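Long-range contact in salmonella typhimurium DB7155 bacteriophage DET7 tailspike (Bacteriophage, PDB 2V5I), which probably binds the O-antigen of the Salmonella host as the receptor-binding tailspike of the phage and hydrolyses it: residues A177-I189 with I202-Y216. Residues are numbered along the deposited sequence; the frame is centred on the assembly and turned at random.
Sequences AYLFRSCHHCKVI and ITFENLSGDWGLGNY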
loop_
_atom_site.group_PDB
_atom_site.type_symbol
_atom_site.label_atom_id
_atom_site.label_comp_id
_atom_site.label_asym_id
_atom_site.label_seq_id
_atom_site.Cartn_x
_atom_site.Cartn_y
_atom_site.Cartn_z
ATOM N N ALA A 177 2.307 -9.480 -30.963
ATOM C CA ALA A 177 3.094 -8.344 -30.451
ATOM C C ALA A 177 2.514 -7.012 -30.904
ATOM O O ALA A 177 2.011 -6.902 -31.981
ATOM C CB ALA A 177 4.508 -8.445 -30.899
ATOM N N TYR A 178 2.610 -5.991 -30.021
ATOM C CA TYR A 178 2.264 -4.654 -30.344
ATOM C C TYR A 178 3.522 -3.819 -30.178
ATOM O O TYR A 178 4.149 -3.826 -29.129
ATOM C CB TYR A 178 1.151 -4.177 -29.387
ATOM C CG TYR A 178 -0.159 -4.881 -29.678
ATOM C CD1 TYR A 178 -0.477 -6.126 -29.077
ATOM C CD2 TYR A 178 -1.079 -4.331 -30.575
ATOM C CE1 TYR A 178 -1.667 -6.780 -29.406
ATOM C CE2 TYR A 178 -2.264 -4.990 -30.901
ATOM C CZ TYR A 178 -2.557 -6.192 -30.287
ATOM O OH TYR A 178 -3.764 -6.780 -30.641
ATOM N N LEU A 179 3.929 -3.138 -31.249
ATOM C CA LEU A 179 5.225 -2.473 -31.306
ATOM C C LEU A 179 4.998 -1.059 -31.768
ATOM O O LEU A 179 4.342 -0.849 -32.773
ATOM C CB LEU A 179 6.122 -3.204 -32.309
ATOM C CG LEU A 179 7.417 -2.505 -32.711
ATOM C CD1 LEU A 179 8.298 -2.234 -31.510
ATOM C CD2 LEU A 179 8.105 -3.362 -33.717
ATOM N N PHE A 180 5.473 -0.079 -30.993
ATOM C CA PHE A 180 5.427 1.323 -31.360
ATOM C C PHE A 180 6.857 1.768 -31.634
ATOM O O PHE A 180 7.691 1.759 -30.710
ATOM C CB PHE A 180 4.854 2.129 -30.198
ATOM C CG PHE A 180 3.372 1.914 -29.981
ATOM C CD1 PHE A 180 2.925 0.812 -29.248
ATOM C CD2 PHE A 180 2.471 2.813 -30.454
ATOM C CE1 PHE A 180 1.553 0.613 -29.085
ATOM C CE2 PHE A 180 1.145 2.668 -30.239
ATOM C CZ PHE A 180 0.691 1.588 -29.543
ATOM N N ARG A 181 7.140 2.253 -32.855
ATOM C CA ARG A 181 8.487 2.666 -33.229
ATOM C C ARG A 181 8.475 4.192 -33.389
ATOM O O ARG A 181 7.649 4.734 -34.151
ATOM C CB ARG A 181 8.861 2.075 -34.588
ATOM C CG ARG A 181 9.092 0.600 -34.613
ATOM C CD ARG A 181 9.544 0.259 -36.007
ATOM N NE ARG A 181 9.660 -1.174 -36.246
ATOM C CZ ARG A 181 10.736 -1.885 -35.913
ATOM N NH1 ARG A 181 11.729 -1.309 -35.248
ATOM N NH2 ARG A 181 10.784 -3.188 -36.176
ATOM N N SER A 182 9.328 4.884 -32.644
ATOM C CA SER A 182 9.484 6.320 -32.687
ATOM C C SER A 182 8.167 7.091 -32.385
ATOM O O SER A 182 7.895 8.150 -33.001
ATOM C CB SER A 182 10.000 6.746 -34.050
ATOM O OG SER A 182 11.263 6.180 -34.236
ATOM N N CYS A 183 7.390 6.574 -31.443
ATOM C CA CYS A 183 6.127 7.166 -31.066
ATOM C C CYS A 183 6.264 7.949 -29.768
ATOM O O CYS A 183 7.165 7.679 -28.985
ATOM C CB CYS A 183 5.018 6.116 -30.908
ATOM S SG CYS A 183 4.657 5.299 -32.503
ATOM N N HIS A 184 5.276 8.804 -29.514
ATOM C CA HIS A 184 5.208 9.633 -28.305
ATOM C C HIS A 184 3.759 9.835 -27.845
ATOM O O HIS A 184 2.858 9.902 -28.682
ATOM C CB HIS A 184 5.836 11.003 -28.534
ATOM C CG HIS A 184 7.277 10.957 -28.878
ATOM N ND1 HIS A 184 7.722 10.813 -30.180
ATOM C CD2 HIS A 184 8.386 11.044 -28.101
ATOM C CE1 HIS A 184 9.044 10.775 -30.183
ATOM N NE2 HIS A 184 9.470 10.935 -28.938
ATOM N N HIS A 185 3.525 9.872 -26.533
ATOM C CA HIS A 185 2.180 10.007 -25.994
ATOM C C HIS A 185 1.197 8.941 -26.455
ATOM O O HIS A 185 0.001 9.241 -26.560
ATOM C CB HIS A 185 1.675 11.411 -26.306
ATOM C CG HIS A 185 2.448 12.450 -25.574
ATOM N ND1 HIS A 185 3.383 13.251 -26.192
ATOM C CD2 HIS A 185 2.501 12.754 -24.255
ATOM C CE1 HIS A 185 3.956 14.025 -25.283
ATOM N NE2 HIS A 185 3.436 13.750 -24.106
ATOM N N CYS A 186 1.692 7.730 -26.663
ATOM C CA CYS A 186 0.872 6.597 -27.097
ATOM C C CYS A 186 0.584 5.692 -25.896
ATOM O O CYS A 186 1.385 5.582 -24.992
ATOM C CB CYS A 186 1.495 5.804 -28.260
ATOM S SG CYS A 186 1.550 6.816 -29.802
ATOM N N LYS A 187 -0.594 5.086 -25.888
ATOM C CA LYS A 187 -0.982 4.253 -24.749
ATOM C C LYS A 187 -1.612 2.953 -25.184
ATOM O O LYS A 187 -2.363 2.943 -26.173
ATOM C CB LYS A 187 -1.939 5.033 -23.877
ATOM C CG LYS A 187 -1.369 6.340 -23.278
ATOM C CD LYS A 187 -2.407 7.115 -22.499
ATOM C CE LYS A 187 -2.047 8.643 -22.391
ATOM N NZ LYS A 187 -1.892 9.478 -23.708
ATOM N N VAL A 188 -1.381 1.890 -24.395
ATOM C CA VAL A 188 -2.012 0.615 -24.605
ATOM C C VAL A 188 -2.796 0.347 -23.328
ATOM O O VAL A 188 -2.220 0.175 -22.269
ATOM C CB VAL A 188 -0.991 -0.507 -24.895
ATOM C CG1 VAL A 188 -1.702 -1.848 -25.069
ATOM C CG2 VAL A 188 -0.194 -0.143 -26.173
ATOM N N ILE A 189 -4.130 0.394 -23.440
ATOM C CA ILE A 189 -5.015 0.411 -22.314
ATOM C C ILE A 189 -5.859 -0.878 -22.227
ATOM O O ILE A 189 -6.398 -1.374 -23.248
ATOM C CB ILE A 189 -5.992 1.629 -22.419
ATOM C CG1 ILE A 189 -5.209 2.950 -22.393
ATOM C CG2 ILE A 189 -7.046 1.575 -21.340
ATOM C CD1 ILE A 189 -5.980 4.081 -23.046
ATOM N N ILE A 202 4.310 -5.905 -25.519
ATOM C CA ILE A 202 4.124 -4.491 -25.828
ATOM C C ILE A 202 5.480 -3.804 -25.719
ATOM O O ILE A 202 6.111 -3.914 -24.692
ATOM C CB ILE A 202 3.125 -3.833 -24.849
ATOM C CG1 ILE A 202 1.784 -4.635 -24.833
ATOM C CG2 ILE A 202 2.916 -2.359 -25.216
ATOM C CD1 ILE A 202 0.850 -4.359 -23.658
ATOM N N THR A 203 5.889 -3.104 -26.779
ATOM C CA THR A 203 7.206 -2.486 -26.831
ATOM C C THR A 203 7.105 -1.055 -27.356
ATOM O O THR A 203 6.421 -0.800 -28.329
ATOM C CB THR A 203 8.104 -3.269 -27.851
ATOM O OG1 THR A 203 8.228 -4.626 -27.447
ATOM C CG2 THR A 203 9.477 -2.623 -27.980
ATOM N N PHE A 204 7.710 -0.123 -26.626
ATOM C CA PHE A 204 7.931 1.222 -27.129
ATOM C C PHE A 204 9.416 1.367 -27.419
ATOM O O PHE A 204 10.225 1.424 -26.485
ATOM C CB PHE A 204 7.488 2.232 -26.040
ATOM C CG PHE A 204 6.023 2.265 -25.814
ATOM C CD1 PHE A 204 5.193 2.850 -26.708
ATOM C CD2 PHE A 204 5.442 1.600 -24.695
ATOM C CE1 PHE A 204 3.764 2.867 -26.483
ATOM C CE2 PHE A 204 4.063 1.660 -24.504
ATOM C CZ PHE A 204 3.258 2.233 -25.406
ATOM N N GLU A 205 9.747 1.460 -28.715
ATOM C CA GLU A 205 11.113 1.499 -29.191
ATOM C C GLU A 205 11.373 2.911 -29.761
ATOM O O GLU A 205 10.743 3.312 -30.747
ATOM C CB GLU A 205 11.247 0.454 -30.289
ATOM C CG GLU A 205 12.621 0.415 -30.915
ATOM C CD GLU A 205 12.725 1.326 -32.158
ATOM O OE1 GLU A 205 12.100 1.040 -33.233
ATOM O OE2 GLU A 205 13.453 2.343 -32.104
ATOM N N ASN A 206 12.232 3.683 -29.070
ATOM C CA ASN A 206 12.595 5.019 -29.495
ATOM C C ASN A 206 14.115 5.196 -29.663
ATOM O O ASN A 206 14.711 6.156 -29.168
ATOM C CB ASN A 206 12.024 6.042 -28.480
ATOM C CG ASN A 206 10.522 6.093 -28.524
ATOM O OD1 ASN A 206 9.857 5.284 -27.863
ATOM N ND2 ASN A 206 9.977 7.007 -29.291
ATOM N N LEU A 207 14.735 4.267 -30.364
ATOM C CA LEU A 207 16.197 4.252 -30.508
ATOM C C LEU A 207 16.717 5.458 -31.303
ATOM O O LEU A 207 17.873 5.880 -31.086
ATOM C CB LEU A 207 16.649 2.940 -31.182
ATOM C CG LEU A 207 16.471 1.673 -30.318
ATOM C CD1 LEU A 207 16.802 0.434 -31.102
ATOM C CD2 LEU A 207 17.357 1.753 -29.101
ATOM N N SER A 208 15.877 5.939 -32.228
ATOM C CA SER A 208 16.179 7.112 -33.076
ATOM C C SER A 208 15.239 8.259 -32.771
ATOM O O SER A 208 14.168 8.060 -32.290
ATOM C CB SER A 208 15.928 6.790 -34.559
ATOM O OG SER A 208 16.411 5.527 -34.932
ATOM N N GLY A 209 15.609 9.458 -33.171
ATOM C CA GLY A 209 14.732 10.598 -32.972
ATOM C C GLY A 209 14.781 11.066 -31.533
ATOM O O GLY A 209 15.777 10.867 -30.841
ATOM N N ASP A 210 13.744 11.776 -31.111
ATOM C CA ASP A 210 13.620 12.251 -29.754
ATOM C C ASP A 210 13.454 11.029 -28.822
ATOM O O ASP A 210 12.932 10.010 -29.239
ATOM C CB ASP A 210 12.405 13.161 -29.613
ATOM C CG ASP A 210 12.623 14.553 -30.264
ATOM O OD1 ASP A 210 13.762 14.849 -30.657
ATOM O OD2 ASP A 210 11.646 15.335 -30.351
ATOM N N TRP A 211 13.918 11.150 -27.593
ATOM C CA TRP A 211 13.656 10.084 -26.598
ATOM C C TRP A 211 12.167 9.921 -26.518
ATOM O O TRP A 211 11.391 10.900 -26.555
ATOM C CB TRP A 211 14.222 10.468 -25.229
ATOM C CG TRP A 211 15.734 10.303 -25.152
ATOM C CD1 TRP A 211 16.667 11.011 -25.857
ATOM C CD2 TRP A 211 16.464 9.339 -24.389
ATOM N NE1 TRP A 211 17.945 10.583 -25.520
ATOM C CE2 TRP A 211 17.823 9.552 -24.616
ATOM C CE3 TRP A 211 16.098 8.329 -23.495
ATOM C CZ2 TRP A 211 18.812 8.750 -24.026
ATOM C CZ3 TRP A 211 17.073 7.591 -22.880
ATOM C CH2 TRP A 211 18.409 7.763 -23.162
ATOM N N GLY A 212 11.716 8.698 -26.285
ATOM C CA GLY A 212 10.280 8.451 -26.066
ATOM C C GLY A 212 9.760 9.146 -24.811
ATOM O O GLY A 212 10.436 9.207 -23.817
ATOM N N LEU A 213 8.524 9.633 -24.860
ATOM C CA LEU A 213 7.916 10.422 -23.804
ATOM C C LEU A 213 6.403 10.195 -23.868
ATOM O O LEU A 213 5.838 10.124 -24.950
ATOM C CB LEU A 213 8.144 11.921 -24.037
ATOM C CG LEU A 213 7.515 12.945 -23.075
ATOM C CD1 LEU A 213 7.990 12.754 -21.671
ATOM C CD2 LEU A 213 7.822 14.365 -23.570
ATOM N N GLY A 214 5.804 9.966 -22.696
ATOM C CA GLY A 214 4.366 9.895 -22.595
ATOM C C GLY A 214 3.780 8.537 -23.018
ATOM O O GLY A 214 2.554 8.416 -23.194
ATOM N N ASN A 215 4.641 7.530 -23.158
ATOM C CA ASN A 215 4.173 6.218 -23.624
ATOM C C ASN A 215 3.896 5.314 -22.423
ATOM O O ASN A 215 4.763 5.170 -21.536
ATOM C CB ASN A 215 5.276 5.543 -24.493
ATOM C CG ASN A 215 5.533 6.294 -25.809
ATOM O OD1 ASN A 215 4.607 6.858 -26.395
ATOM N ND2 ASN A 215 6.777 6.311 -26.260
ATOM N N TYR A 216 2.685 4.737 -22.412
ATOM C CA TYR A 216 2.234 3.944 -21.280
ATOM C C TYR A 216 1.531 2.680 -21.665
ATOM O O TYR A 216 0.914 2.599 -22.739
ATOM C CB TYR A 216 1.148 4.691 -20.485
ATOM C CG TYR A 216 1.519 5.906 -19.708
ATOM C CD1 TYR A 216 1.543 7.133 -20.330
ATOM C CD2 TYR A 216 1.848 5.805 -18.385
ATOM C CE1 TYR A 216 1.867 8.324 -19.588
ATOM C CE2 TYR A 216 2.198 6.988 -17.630
ATOM C CZ TYR A 216 2.189 8.211 -18.283
ATOM O OH TYR A 216 2.503 9.356 -17.527
HETATM O O HOH W 1 6.327 -5.733 -29.087
HETATM O O HOH W 2 7.795 4.402 -29.503
HETATM O O HOH W 3 13.230 4.754 -33.022
HETATM O O HOH W 4 0.789 10.492 -22.533
#
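F180 and F204 lie side by side on neighbouring parallel strands and point the same way, so that CE1 of F204 comes over one face of the F180 ring, 3.5 Å from its CD1. The two planes are 28° apart and slid so far that little overlap remains. CB of N215 covers the centre of a face of F204, while V188 and I202 meet tip to tip beside the pair, CG1 to CD1 at 3.8 Å.

Such alignment of like residues in successive turns marks the right-handed parallel beta-helix of the P22-like tailspikes: strands 176-181 and 202-205 belong to adjacent rungs, and V188 belongs to the next strand of the coil, closing round the same interior. Where the turn 182-186 lies against the turn 206-215, two asparagines grip one carbonyl. ND2 of N206 lies 2.9 Å from C183 O and ND2 of N215 3.1 Å from it, reaching it from opposite faces of its plane; OD1 of N215 in turn accepts from C186 N, which fixes the rotation of its amide. The H184 ring, brought over by a chi1 of -62°, has N206 ND2 above one face and makes a weak bond from NE2 to W211 O at its edge.

On the other face of the strands, L179 CD1 packs on T203 CG2. R181 NH1 makes a salt bridge to E205 OE1 at 3.1 Å, tilted out of the carboxylate plane, and its NE pairs with D159 on the preceding rung. The bent E205 chain leaves OE2 to receive L207 N and a water shared with S182 OG.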